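Long-range contacts in putative alkaline phosphatase (Pseudomonas fluorescens, PDB 4F1V), which binds phosphate with high affinity in the periplasm and probably hands it to an ABC transporter complex for import into the cell: residues S62-S67 / T148-T153; P89-S94 / G292-I297; L41-T46 / K55-A60. One frame throughout, in Å; residues are numbered along the deposited sequence.

Contact 1 of 3, residues S62-S67 / T148-T153; sequences SDSKLS and TTELFT. With PI (hydrogenphosphate ion), chain B.
E150 OE2 is gripped by several groups. The backbone N of K65 gives it a nearly straight hydrogen bond of 2.9 Å, arriving on the syn side. R154 forms a salt bridge with the same oxygen, and a water lies within hydrogen-bonding distance of both E150 OE2 and D63 O. At the other oxygen, S64 OG donates to E150 OE1 at 2.8 Å from well above the carboxylate plane, and a second water links OE1 to K65 O. E150 reaches this position because CG is anti to its backbone N (chi1 -174°) and the chain beyond it is extended, so that it spans the gap from the helix to the loop. S64 OG also bonds to K37 NZ, which places another positive group near the acid.

The two segments come from opposite lobes of the Venus flytrap fold: 62-67 follows strand 59-62 of one sheet, whereas helix 147-159 follows strand 138-142 of the other. Phosphate is clamped between them. From the first turn of the helix, T148 meets phosphate O3 twice, through its backbone N at 3.0 Å and through OG1 at 2.7 Å, and the helix N-terminus is likely to favour the anion. From the facing lobe, D63 OD2 lies 2.5 Å from phosphate O4, so close that one of these acid groups probably carries a proton. The other oxygen, D63 OD1, is hydrogen-bonded to T294 OG1, a second-shell partner likely to fix the turn of the carboxylate. L151 CD1 packs at 4.0 Å on D63 CB.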
loop_
_atom_site.group_PDB
_atom_site.type_symbol
_atom_site.label_atom_id
_atom_site.label_comp_id
_atom_site.label_asym_id
_atom_site.label_seq_id
_atom_site.Cartn_x
_atom_site.Cartn_y
_atom_site.Cartn_z
ATOM N N SER A 62 5.459 2.476 3.052
ATOM C CA SER A 62 4.839 3.207 1.970
ATOM C C SER A 62 4.154 2.245 1.003
ATOM O O SER A 62 4.762 1.246 0.614
ATOM C CB SER A 62 5.888 4.013 1.202
ATOM O OG SER A 62 5.232 4.806 0.237
ATOM N N ASP A 63 2.936 2.556 0.579
ATOM C CA ASP A 63 2.292 1.889 -0.541
ATOM C C ASP A 63 2.353 2.746 -1.825
ATOM O O ASP A 63 1.728 2.387 -2.840
ATOM C CB ASP A 63 0.865 1.301 -0.253
ATOM C CG ASP A 63 0.336 1.713 1.133
ATOM O OD1 ASP A 63 0.441 0.946 2.090
ATOM O OD2 ASP A 63 -0.152 2.868 1.186
ATOM N N SER A 64 3.111 3.833 -1.772
ATOM C CA SER A 64 3.498 4.621 -2.921
ATOM C C SER A 64 4.968 4.343 -3.265
ATOM O O SER A 64 5.851 4.468 -2.397
ATOM C CB SER A 64 3.340 6.124 -2.636
ATOM O OG SER A 64 3.929 6.920 -3.625
ATOM N N LYS A 65 5.274 4.002 -4.504
ATOM C CA LYS A 65 6.675 3.822 -4.901
ATOM C C LYS A 65 7.455 5.134 -4.805
ATOM O O LYS A 65 6.936 6.227 -5.020
ATOM C CB LYS A 65 6.769 3.321 -6.331
ATOM C CG LYS A 65 6.399 1.814 -6.459
ATOM C CD LYS A 65 6.807 1.153 -7.739
ATOM C CE LYS A 65 8.221 0.957 -8.090
ATOM N NZ LYS A 65 8.298 -0.101 -9.246
ATOM N N LEU A 66 8.751 4.958 -4.521
ATOM C CA LEU A 66 9.682 6.073 -4.678
ATOM C C LEU A 66 9.744 6.504 -6.170
ATOM O O LEU A 66 9.942 5.662 -7.045
ATOM C CB LEU A 66 11.055 5.661 -4.155
ATOM C CG LEU A 66 11.100 5.528 -2.646
ATOM C CD1 LEU A 66 12.299 4.711 -2.227
ATOM C CD2 LEU A 66 11.196 6.894 -1.920
ATOM N N SER A 67 9.562 7.804 -6.419
ATOM C CA SER A 67 9.580 8.291 -7.772
ATOM C C SER A 67 11.023 8.418 -8.270
ATOM O O SER A 67 11.993 8.400 -7.527
ATOM C CB SER A 67 8.918 9.669 -7.846
ATOM O OG SER A 67 9.774 10.596 -7.178
ATOM N N THR A 148 -2.598 4.150 -0.670
ATOM C CA THR A 148 -3.866 3.523 -1.020
ATOM C C THR A 148 -4.406 4.157 -2.307
ATOM O O THR A 148 -4.869 3.476 -3.250
ATOM C CB THR A 148 -4.908 3.617 0.077
ATOM O OG1 THR A 148 -4.360 3.167 1.338
ATOM C CG2 THR A 148 -6.109 2.722 -0.237
ATOM N N THR A 149 -4.338 5.488 -2.380
ATOM C CA THR A 149 -4.725 6.180 -3.624
ATOM C C THR A 149 -3.873 5.689 -4.790
ATOM O O THR A 149 -4.430 5.471 -5.894
ATOM C CB THR A 149 -4.588 7.708 -3.495
ATOM O OG1 THR A 149 -5.515 8.129 -2.484
ATOM C CG2 THR A 149 -4.881 8.414 -4.826
ATOM N N GLU A 150 -2.553 5.562 -4.623
ATOM C CA GLU A 150 -1.726 5.100 -5.740
ATOM C C GLU A 150 -2.179 3.688 -6.184
ATOM O O GLU A 150 -2.347 3.431 -7.387
ATOM C CB GLU A 150 -0.244 5.143 -5.356
ATOM C CG GLU A 150 0.660 4.808 -6.564
ATOM C CD GLU A 150 2.134 5.040 -6.238
ATOM O OE1 GLU A 150 2.511 6.207 -5.982
ATOM O OE2 GLU A 150 2.924 4.034 -6.242
ATOM N N LEU A 151 -2.362 2.764 -5.236
ATOM C CA LEU A 151 -2.763 1.408 -5.607
ATOM C C LEU A 151 -4.110 1.405 -6.357
ATOM O O LEU A 151 -4.321 0.640 -7.303
ATOM C CB LEU A 151 -2.863 0.509 -4.361
ATOM C CG LEU A 151 -1.540 0.177 -3.677
ATOM C CD1 LEU A 151 -1.813 -0.649 -2.441
ATOM C CD2 LEU A 151 -0.585 -0.523 -4.631
ATOM N N PHE A 152 -5.040 2.214 -5.883
ATOM C CA PHE A 152 -6.401 2.278 -6.474
ATOM C C PHE A 152 -6.398 2.938 -7.866
ATOM O O PHE A 152 -7.042 2.444 -8.782
ATOM C CB PHE A 152 -7.321 3.007 -5.495
ATOM C CG PHE A 152 -8.782 3.060 -5.935
ATOM C CD1 PHE A 152 -9.498 1.928 -6.252
ATOM C CD2 PHE A 152 -9.433 4.277 -5.994
ATOM C CE1 PHE A 152 -10.824 1.946 -6.610
ATOM C CE2 PHE A 152 -10.785 4.334 -6.355
ATOM C CZ PHE A 152 -11.476 3.203 -6.647
ATOM N N THR A 153 -5.692 4.054 -7.971
ATOM C CA THR A 153 -5.646 4.748 -9.263
ATOM C C THR A 153 -4.855 3.978 -10.294
ATOM O O THR A 153 -5.135 4.116 -11.491
ATOM C CB THR A 153 -5.172 6.201 -9.133
ATOM O OG1 THR A 153 -3.796 6.260 -8.663
ATOM C CG2 THR A 153 -6.089 7.029 -8.288
HETATM P P PI B . -1.617 5.262 2.996
HETATM O O1 PI B . -0.439 5.955 2.311
HETATM O O2 PI B . -1.917 5.889 4.358
HETATM O O3 PI B . -2.850 5.283 2.084
HETATM O O4 PI B . -1.222 3.782 3.263
HETATM O O HOH W 1 1.818 1.660 -5.530
HETATM O O HOH W 2 5.068 6.550 -7.046
#

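Contact 2 of 3, residues P89-S94 / G292-I297; sequences PSVGTS and GFTNLI
S90 and V91 both turn their backbone N-H groups to T294 O, the mark of a classic beta bulge in an otherwise antiparallel pairing. The bond from S90 N to T294 O is 2.8 Å, whereas that from V91 N to the same oxygen is weak, at 3.4 Å. Past the bulge the ladder is regular: T294 N donates to V91 O at 3.1 Å, and T93 and G292 exchange two bonds, N to O each way. At the non-hydrogen-bonded pair, G92 CA and F293 CA make CA-H...O contacts with G292 O and V91 O.

Among the side chains, V91 and T294 lie next to each other, pointing the same way on one face of the sheet. Their CG2 methyls meet at 3.5 Å, tighter than usual for carbon, and T294 CG2 sits between its backbone N and carbonyl carbon because OG1 is anti to N (chi1 -176°). F293 stands on the other face, its CD2 obliquely 4.0 Å from CB of P89, in one of that proline's two conformers.

The hydroxyls of S90 and T294 find partners outside the pair, S90 OG bonding to Y15 and H318 and T294 OG1 to the loop after strand 59-62. Strand 85-94 is the outermost of the five-stranded sheet, while 291-299 pairs on its far side with strand 59-62; L14 of helix 12-15 touches V91, and helix 305-318 packs on L296.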
loop_
_atom_site.group_PDB
_atom_site.type_symbol
_atom_site.label_atom_id
_atom_site.label_comp_id
_atom_site.label_asym_id
_atom_site.label_seq_id
_atom_site.Cartn_x
_atom_site.Cartn_y
_atom_site.Cartn_z
ATOM N N PRO A 89 9.058 -4.915 -1.105
ATOM C CA PRO A 89 7.667 -5.262 -0.677
ATOM C C PRO A 89 7.673 -5.831 0.714
ATOM O O PRO A 89 8.555 -6.627 1.065
ATOM C CB PRO A 89 7.267 -6.331 -1.703
ATOM C CG PRO A 89 8.029 -5.883 -2.905
ATOM C CD PRO A 89 9.419 -5.594 -2.332
ATOM N N SER A 90 6.614 -5.481 1.457
ATOM C CA SER A 90 6.336 -6.045 2.771
ATOM C C SER A 90 5.312 -7.178 2.719
ATOM O O SER A 90 5.588 -8.289 3.128
ATOM C CB SER A 90 5.871 -4.907 3.679
ATOM O OG SER A 90 5.577 -5.439 4.969
ATOM N N VAL A 91 4.130 -6.863 2.169
ATOM C CA VAL A 91 3.012 -7.784 2.038
ATOM C C VAL A 91 2.210 -7.396 0.770
ATOM O O VAL A 91 2.291 -6.303 0.297
ATOM C CB VAL A 91 2.064 -7.800 3.270
ATOM C CG1 VAL A 91 2.847 -8.055 4.559
ATOM C CG2 VAL A 91 1.298 -6.465 3.403
ATOM N N GLY A 92 1.395 -8.397 0.299
ATOM C CA GLY A 92 0.371 -8.063 -0.704
ATOM C C GLY A 92 -0.932 -7.631 -0.074
ATOM O O GLY A 92 -1.225 -8.013 1.092
ATOM N N THR A 93 -1.733 -6.905 -0.814
ATOM C CA THR A 93 -3.002 -6.405 -0.313
ATOM C C THR A 93 -4.020 -6.232 -1.426
ATOM O O THR A 93 -3.668 -5.810 -2.543
ATOM C CB THR A 93 -2.796 -5.018 0.420
ATOM O OG1 THR A 93 -3.977 -4.644 1.088
ATOM C CG2 THR A 93 -2.271 -3.915 -0.468
ATOM N N SER A 94 -5.285 -6.494 -1.088
ATOM C CA SER A 94 -6.377 -6.033 -1.918
ATOM C C SER A 94 -6.646 -4.509 -1.607
ATOM O O SER A 94 -6.097 -3.955 -0.650
ATOM C CB SER A 94 -7.655 -6.847 -1.669
ATOM O OG SER A 94 -8.062 -6.668 -0.308
ATOM N N GLY A 292 -2.313 -4.942 -4.915
ATOM C CA GLY A 292 -0.933 -4.475 -5.113
ATOM C C GLY A 292 -0.107 -4.767 -3.893
ATOM O O GLY A 292 -0.479 -5.651 -3.099
ATOM N N PHE A 293 1.039 -4.089 -3.752
ATOM C CA PHE A 293 1.958 -4.291 -2.634
ATOM C C PHE A 293 2.068 -3.036 -1.798
ATOM O O PHE A 293 1.986 -1.904 -2.290
ATOM C CB PHE A 293 3.383 -4.720 -3.109
ATOM C CG PHE A 293 3.374 -6.090 -3.738
ATOM C CD1 PHE A 293 3.106 -6.261 -5.092
ATOM C CD2 PHE A 293 3.561 -7.201 -2.939
ATOM C CE1 PHE A 293 3.054 -7.537 -5.639
ATOM C CE2 PHE A 293 3.511 -8.472 -3.493
ATOM C CZ PHE A 293 3.286 -8.649 -4.845
ATOM N N THR A 294 2.303 -3.260 -0.494
ATOM C CA THR A 294 2.795 -2.180 0.390
ATOM C C THR A 294 4.219 -2.539 0.804
ATOM O O THR A 294 4.545 -3.727 0.903
ATOM C CB THR A 294 1.848 -1.962 1.570
ATOM O OG1 THR A 294 2.322 -0.861 2.337
ATOM C CG2 THR A 294 1.689 -3.162 2.478
ATOM N N ASN A 295 5.055 -1.519 1.012
ATOM C CA ASN A 295 6.516 -1.647 0.970
ATOM C C ASN A 295 7.193 -1.070 2.213
ATOM O O ASN A 295 6.624 -0.293 2.977
ATOM C CB ASN A 295 7.067 -0.937 -0.290
ATOM C CG ASN A 295 6.200 -1.275 -1.492
ATOM O OD1 ASN A 295 5.970 -2.467 -1.785
ATOM N ND2 ASN A 295 5.753 -0.277 -2.174
ATOM N N LEU A 296 8.470 -1.488 2.356
ATOM C CA LEU A 296 9.403 -0.921 3.371
ATOM C C LEU A 296 10.472 -0.093 2.648
ATOM O O LEU A 296 10.918 -0.447 1.547
ATOM C CB LEU A 296 10.144 -2.051 4.082
ATOM C CG LEU A 296 9.327 -3.180 4.736
ATOM C CD1 LEU A 296 10.231 -4.209 5.405
ATOM C CD2 LEU A 296 8.308 -2.649 5.686
ATOM N N ILE A 297 10.930 0.964 3.313
ATOM C CA ILE A 297 12.067 1.754 2.877
ATOM C C ILE A 297 13.016 1.873 4.079
ATOM O O ILE A 297 12.629 2.355 5.145
ATOM C CB ILE A 297 11.641 3.145 2.408
ATOM C CG1 ILE A 297 10.641 3.043 1.231
ATOM C CG2 ILE A 297 12.871 3.987 1.986
ATOM C CD1 ILE A 297 9.915 4.372 0.968
#

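Contact 3 of 3, residues L41-T46 / K55-A60; sequences LNNDYT and KNVHWA
N43 and V57 form the firm centre of this contact, where the side-chain amide of N43 bonds to the 55-60 backbone. V57 N donates to N43 OD1 at 2.8 Å, almost perfectly straight (174° at the hydrogen) and nearly along the C=O axis. The other branch of the amide, N43 ND2, donates to N56 OD1 at 2.9 Å in the conformer described for N56. That acceptor lies close to the amide plane of N43. CG of N43, anti to the backbone N (chi1 -170°), is directed toward the 55-60 segment. An alanine here would probably leave V57 N-H and N56 OD1 without these mates and open a gap between the two segments. V57 CG2 packs against the backbone of Y45, 3.7 Å from its CA, and F48 also touches V57. The buried ring of Y45 belongs to the same packed side: K55 CB sits over its centre, 3.8 Å from the centroid and 12° off the normal, a CH-pi contact.

Farther out the contact loosens towards water. One water is held by three backbone atoms, donating to N43 O and K55 O and accepting from Y45 N. Beyond CB the extended lysine runs alongside the tyrosine in the same direction, and its exposed end is met by a water that K55 NZ donates to; the link from this water to Y45 OH is weak.

N43, at positive phi, closes helix 33-42 with a Schellman motif, and D44 follows with an Asx turn to T46 N. The arrangement thus belongs to the return leg of a beta-alpha-beta crossover, from strand 29-30 through helix 33-42 to the parallel strand 59-62.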
loop_
_atom_site.group_PDB
_atom_site.type_symbol
_atom_site.label_atom_id
_atom_site.label_comp_id
_atom_site.label_asym_id
_atom_site.label_seq_id
_atom_site.Cartn_x
_atom_site.Cartn_y
_atom_site.Cartn_z
ATOM N N LEU A 41 13.455 10.326 3.399
ATOM C CA LEU A 41 14.340 10.914 2.403
ATOM C C LEU A 41 15.099 12.136 2.907
ATOM O O LEU A 41 16.218 12.412 2.482
ATOM C CB LEU A 41 13.583 11.219 1.121
ATOM C CG LEU A 41 13.000 9.989 0.371
ATOM C CD1 LEU A 41 11.950 10.498 -0.633
ATOM C CD2 LEU A 41 14.096 9.159 -0.293
ATOM N N ASN A 42 14.453 12.883 3.819
ATOM C CA ASN A 42 15.002 14.120 4.368
ATOM C C ASN A 42 15.458 13.983 5.820
ATOM O O ASN A 42 15.897 14.945 6.432
ATOM C CB ASN A 42 13.913 15.265 4.266
ATOM C CG ASN A 42 13.515 15.433 2.818
ATOM O OD1 ASN A 42 14.292 15.936 2.017
ATOM N ND2 ASN A 42 12.332 14.943 2.446
ATOM N N ASN A 43 15.326 12.781 6.395
ATOM C CA ASN A 43 15.566 12.583 7.806
ATOM C C ASN A 43 14.825 13.620 8.660
ATOM O O ASN A 43 15.426 14.310 9.473
ATOM C CB ASN A 43 17.064 12.528 8.153
ATOM C CG ASN A 43 17.284 12.064 9.589
ATOM O OD1 ASN A 43 16.501 11.243 10.078
ATOM N ND2 ASN A 43 18.335 12.535 10.211
ATOM N N ASP A 44 13.521 13.694 8.435
ATOM C CA ASP A 44 12.683 14.729 9.026
ATOM C C ASP A 44 11.595 14.100 9.893
ATOM O O ASP A 44 10.519 13.725 9.420
ATOM C CB ASP A 44 12.069 15.592 7.945
ATOM C CG ASP A 44 11.166 16.700 8.498
ATOM O OD1 ASP A 44 11.121 16.863 9.726
ATOM O OD2 ASP A 44 10.542 17.363 7.624
ATOM N N TYR A 45 11.909 14.006 11.190
ATOM C CA TYR A 45 10.979 13.366 12.123
ATOM C C TYR A 45 9.681 14.111 12.332
ATOM O O TYR A 45 8.678 13.539 12.748
ATOM C CB TYR A 45 11.692 13.166 13.488
ATOM C CG TYR A 45 10.972 12.256 14.453
ATOM C CD1 TYR A 45 10.117 12.765 15.436
ATOM C CD2 TYR A 45 11.117 10.882 14.394
ATOM C CE1 TYR A 45 9.438 11.970 16.305
ATOM C CE2 TYR A 45 10.444 10.036 15.254
ATOM C CZ TYR A 45 9.584 10.592 16.223
ATOM O OH TYR A 45 8.901 9.816 17.108
ATOM N N THR A 46 9.647 15.402 11.965
ATOM C CA THR A 46 8.406 16.146 12.091
ATOM C C THR A 46 7.276 15.638 11.184
ATOM O O THR A 46 6.115 15.876 11.422
ATOM C CB THR A 46 8.549 17.649 11.866
ATOM O OG1 THR A 46 8.734 17.968 10.480
ATOM C CG2 THR A 46 9.620 18.286 12.739
ATOM N N LYS A 55 14.699 13.465 17.301
ATOM C CA LYS A 55 14.847 12.116 16.852
ATOM C C LYS A 55 15.173 12.071 15.342
ATOM O O LYS A 55 14.840 12.992 14.602
ATOM C CB LYS A 55 13.560 11.293 17.174
ATOM C CG LYS A 55 13.380 11.027 18.658
ATOM C CD LYS A 55 12.178 10.209 18.963
ATOM C CE LYS A 55 12.087 9.826 20.471
ATOM N NZ LYS A 55 10.816 9.065 20.669
ATOM N N ASN A 56 15.815 10.995 14.959
ATOM C CA ASN A 56 16.074 10.647 13.552
ATOM C C ASN A 56 14.995 9.670 13.052
ATOM O O ASN A 56 14.333 8.988 13.790
ATOM C CB ASN A 56 17.480 10.040 13.406
ATOM C CG ASN A 56 18.542 11.082 13.706
ATOM O OD1 ASN A 56 18.594 12.115 13.067
ATOM N ND2 ASN A 56 19.317 10.860 14.745
ATOM N N VAL A 57 14.895 9.623 11.700
ATOM C CA VAL A 57 14.019 8.681 11.011
ATOM C C VAL A 57 14.903 7.550 10.472
ATOM O O VAL A 57 15.902 7.823 9.801
ATOM C CB VAL A 57 13.274 9.344 9.853
ATOM C CG1 VAL A 57 12.482 8.324 9.025
ATOM C CG2 VAL A 57 12.356 10.432 10.377
ATOM N N HIS A 58 14.530 6.304 10.747
ATOM C CA HIS A 58 15.321 5.171 10.310
ATOM C C HIS A 58 14.702 4.377 9.182
ATOM O O HIS A 58 15.433 3.700 8.443
ATOM C CB HIS A 58 15.616 4.266 11.523
ATOM C CG HIS A 58 16.333 4.996 12.613
ATOM N ND1 HIS A 58 15.682 5.600 13.632
ATOM C CD2 HIS A 58 17.659 5.307 12.721
ATOM C CE1 HIS A 58 16.579 6.216 14.368
ATOM N NE2 HIS A 58 17.773 6.130 13.817
ATOM N N TRP A 59 13.362 4.393 9.051
ATOM C CA TRP A 59 12.689 3.580 8.018
ATOM C C TRP A 59 11.287 4.181 7.810
ATOM O O TRP A 59 10.780 4.929 8.635
ATOM C CB TRP A 59 12.619 2.117 8.390
ATOM C CG TRP A 59 11.728 1.689 9.491
ATOM C CD1 TRP A 59 11.965 1.788 10.838
ATOM C CD2 TRP A 59 10.431 1.062 9.385
ATOM N NE1 TRP A 59 10.909 1.249 11.563
ATOM C CE2 TRP A 59 9.962 0.793 10.682
ATOM C CE3 TRP A 59 9.624 0.709 8.279
ATOM C CZ2 TRP A 59 8.727 0.143 10.922
ATOM C CZ3 TRP A 59 8.402 0.070 8.490
ATOM C CH2 TRP A 59 7.970 -0.223 9.814
ATOM N N ALA A 60 10.668 3.763 6.692
ATOM C CA ALA A 60 9.274 4.139 6.415
ATOM C C ALA A 60 8.494 2.954 5.825
ATOM O O ALA A 60 9.030 2.128 5.106
ATOM C CB ALA A 60 9.174 5.310 5.491
HETATM O O HOH W 3 14.665 14.395 12.228
HETATM O O HOH W 4 9.035 11.027 20.179
#

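How the contacts relate
Contacts 1 and 2 are buried near the middle of the chain, whereas contact 3 lies at its margin, about 19 Å from the chain centre to the centre of the contact. All three lead to strand 59-62: contact 3 enters it, contact 1 leaves from its end, and the 291-299 strand of contact 2 pairs with it, through probable bonds of N295 N to S62 O and of I297 N to A60 O. L66 packing on L41 ties contact 1 to contact 3. Chemistry follows place: charged and ligand-bound groups bridge the two lobes, backbone pairing with one close methyl pair marks the sheet, and side-chain amide hydrogen bonds with water-mediated links mark the periphery.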